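Local coordinates for 47 KDA membrane antigen (Treponema pallidum, PDB 1O75), which has zinc-stimulated carboxypeptidase activity on synthetic depsipeptides, binds penicillin, and may reduce peptidoglycan cross-linking in the cell wall of this spirochaete, at residues E76-Q82 with W93-P99. The protein carries 2 engineered substitutions. Sequence-based numbering, arbitrary orientation. Where two conformers were deposited one is given.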
# COMPACT_ATOMS: atom_id res chain seq x y z
N GLU B 76 9.75 -10.32 -25.74
CA GLU B 76 9.23 -10.47 -27.10
C GLU B 76 9.33 -9.14 -27.83
O GLU B 76 9.06 -8.08 -27.26
CB GLU B 76 7.77 -10.91 -27.09
CG GLU B 76 7.51 -12.14 -26.29
CD GLU B 76 6.06 -12.55 -26.30
OE1 GLU B 76 5.18 -11.66 -26.40
OE2 GLU B 76 5.79 -13.75 -26.19
N LYS B 77 9.69 -9.21 -29.11
CA LYS B 77 9.83 -7.99 -29.90
C LYS B 77 8.57 -7.14 -29.87
O LYS B 77 7.46 -7.62 -30.08
CB LYS B 77 10.16 -8.32 -31.36
CG LYS B 77 10.44 -7.05 -32.19
CD LYS B 77 10.46 -7.38 -33.67
CE LYS B 77 10.57 -6.13 -34.52
NZ LYS B 77 10.38 -6.49 -35.97
N VAL B 78 8.77 -5.85 -29.59
CA VAL B 78 7.66 -4.90 -29.55
C VAL B 78 7.33 -4.41 -30.98
O VAL B 78 8.23 -3.98 -31.70
CB VAL B 78 8.03 -3.67 -28.70
CG1 VAL B 78 7.00 -2.58 -28.90
CG2 VAL B 78 8.12 -4.07 -27.22
N LEU B 79 6.05 -4.48 -31.34
CA LEU B 79 5.54 -4.05 -32.63
C LEU B 79 4.87 -2.68 -32.48
O LEU B 79 4.84 -1.88 -33.42
CB LEU B 79 4.52 -5.06 -33.17
CG LEU B 79 5.12 -6.42 -33.51
CD1 LEU B 79 4.02 -7.36 -33.93
CD2 LEU B 79 6.16 -6.28 -34.63
N SER B 80 4.31 -2.42 -31.31
CA SER B 80 3.70 -1.10 -31.08
C SER B 80 3.48 -0.89 -29.60
O SER B 80 3.39 -1.86 -28.84
CB SER B 80 2.37 -0.95 -31.81
OG SER B 80 1.33 -1.63 -31.13
N LYS B 81 3.42 0.36 -29.19
CA LYS B 81 3.15 0.63 -27.79
C LYS B 81 2.51 1.99 -27.64
O LYS B 81 2.66 2.87 -28.50
CB LYS B 81 4.40 0.47 -26.94
CG LYS B 81 5.52 1.45 -27.14
CD LYS B 81 6.48 1.24 -25.97
CE LYS B 81 7.61 2.23 -25.94
NZ LYS B 81 8.51 1.95 -24.77
N GLN B 82 1.75 2.14 -26.55
CA GLN B 82 1.00 3.34 -26.26
C GLN B 82 1.16 3.67 -24.77
O GLN B 82 1.17 2.77 -23.92
CB GLN B 82 -0.48 3.09 -26.61
CG GLN B 82 -0.99 1.75 -26.04
CD GLN B 82 -2.33 1.25 -26.63
OE1 GLN B 82 -2.42 0.92 -27.83
NE2 GLN B 82 -3.36 1.19 -25.79
N TRP B 93 3.25 1.61 -20.04
CA TRP B 93 3.04 1.30 -21.46
C TRP B 93 2.26 0.03 -21.73
O TRP B 93 2.41 -0.95 -21.01
CB TRP B 93 4.40 1.23 -22.16
CG TRP B 93 5.04 2.57 -22.22
CD1 TRP B 93 4.92 3.49 -23.23
CD2 TRP B 93 5.75 3.23 -21.15
NE1 TRP B 93 5.49 4.69 -22.85
CE2 TRP B 93 6.00 4.56 -21.58
CE3 TRP B 93 6.18 2.84 -19.88
CZ2 TRP B 93 6.67 5.50 -20.77
CZ3 TRP B 93 6.85 3.77 -19.06
CH2 TRP B 93 7.08 5.09 -19.52
N GLU B 94 1.44 0.06 -22.77
CA GLU B 94 0.63 -1.08 -23.18
C GLU B 94 1.25 -1.44 -24.54
O GLU B 94 1.53 -0.57 -25.35
CB GLU B 94 -0.83 -0.69 -23.26
CG GLU B 94 -1.43 -0.76 -21.85
CD GLU B 94 -2.65 0.09 -21.69
OE1 GLU B 94 -3.25 0.04 -20.60
OE2 GLU B 94 -2.99 0.80 -22.66
N TYR B 95 1.45 -2.73 -24.76
CA TYR B 95 2.16 -3.22 -25.93
C TYR B 95 1.49 -4.21 -26.84
O TYR B 95 0.50 -4.85 -26.49
CB TYR B 95 3.44 -3.92 -25.48
CG TYR B 95 4.39 -3.17 -24.60
CD1 TYR B 95 5.49 -2.52 -25.14
CD2 TYR B 95 4.25 -3.17 -23.20
CE1 TYR B 95 6.44 -1.90 -24.34
CE2 TYR B 95 5.20 -2.53 -22.38
CZ TYR B 95 6.29 -1.91 -22.96
OH TYR B 95 7.25 -1.27 -22.21
N GLU B 96 2.12 -4.35 -28.01
CA GLU B 96 1.74 -5.33 -29.02
C GLU B 96 3.11 -5.93 -29.33
O GLU B 96 4.10 -5.20 -29.50
CB GLU B 96 1.15 -4.65 -30.25
CG GLU B 96 0.45 -5.62 -31.17
CD GLU B 96 -0.15 -4.94 -32.40
OE1 GLU B 96 -0.83 -3.90 -32.22
OE2 GLU B 96 0.07 -5.45 -33.53
N THR B 97 3.21 -7.26 -29.34
CA THR B 97 4.51 -7.87 -29.60
C THR B 97 4.43 -8.98 -30.63
O THR B 97 3.36 -9.41 -31.00
CB THR B 97 5.07 -8.51 -28.33
OG1 THR B 97 4.32 -9.70 -28.04
CG2 THR B 97 4.97 -7.55 -27.14
N ASP B 98 5.59 -9.46 -31.04
CA ASP B 98 5.67 -10.56 -31.99
C ASP B 98 6.27 -11.70 -31.16
O ASP B 98 7.46 -11.70 -30.87
CB ASP B 98 6.63 -10.20 -33.13
CG ASP B 98 6.74 -11.30 -34.19
OD1 ASP B 98 6.29 -12.44 -33.91
OD2 ASP B 98 7.28 -11.01 -35.28
N PRO B 99 5.44 -12.68 -30.75
CA PRO B 99 5.97 -13.78 -29.95
C PRO B 99 7.10 -14.61 -30.58
O PRO B 99 7.87 -15.26 -29.87
CB PRO B 99 4.74 -14.63 -29.66
CG PRO B 99 3.61 -13.65 -29.75
CD PRO B 99 3.99 -12.81 -30.94
O HOH W 1 8.53 -8.62 -36.23
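Lys81 runs along Tyr95 and meets Glu94, Tyr95 and Trp93 in turn. Its CB sits against the carbonyl oxygen of Glu94 and CD1 of Tyr95. CG is wedged between backbone N and carbonyl carbon (chi1 67°), and from there the extended chain runs alongside the tyrosine, CD lying 3.5 Å from Tyr95 CE1. In the Trp93 conformer described here, CD and CE also pass CD1 of the indole, and NZ lies over one face, offset toward the rim, 4.4 Å from the centroid of the five-membered ring, a cation-pi contact; Glu144 gives the ammonium its salt bridge, and a bound xenon touches both Lys81 and Trp93. The two segments form part of an antiparallel beta hairpin, strands 69-85 and 91-98, interrupted by a classic bulge: Leu79 N donates to Glu96 O at 2.8 Å, while Ser80 N adds a weak bond to the same oxygen. On the Lys81 face, Val78 CG2 packs 3.7 Å from Tyr95 CD1. Beyond the bulge, Thr97 OG1 donates to Glu76 OE1 at 2.7 Å on the anti side of the carboxylate but 32° out of its plane; OE2 bonds Ser387 of the second subunit. On the opposite face, Gln82 NE2 donates to Glu94 OE2 at 3.2 Å, amide and carboxylate planes 61° apart, while Glu94 OE1 salt-bridges Arg401 of the second subunit.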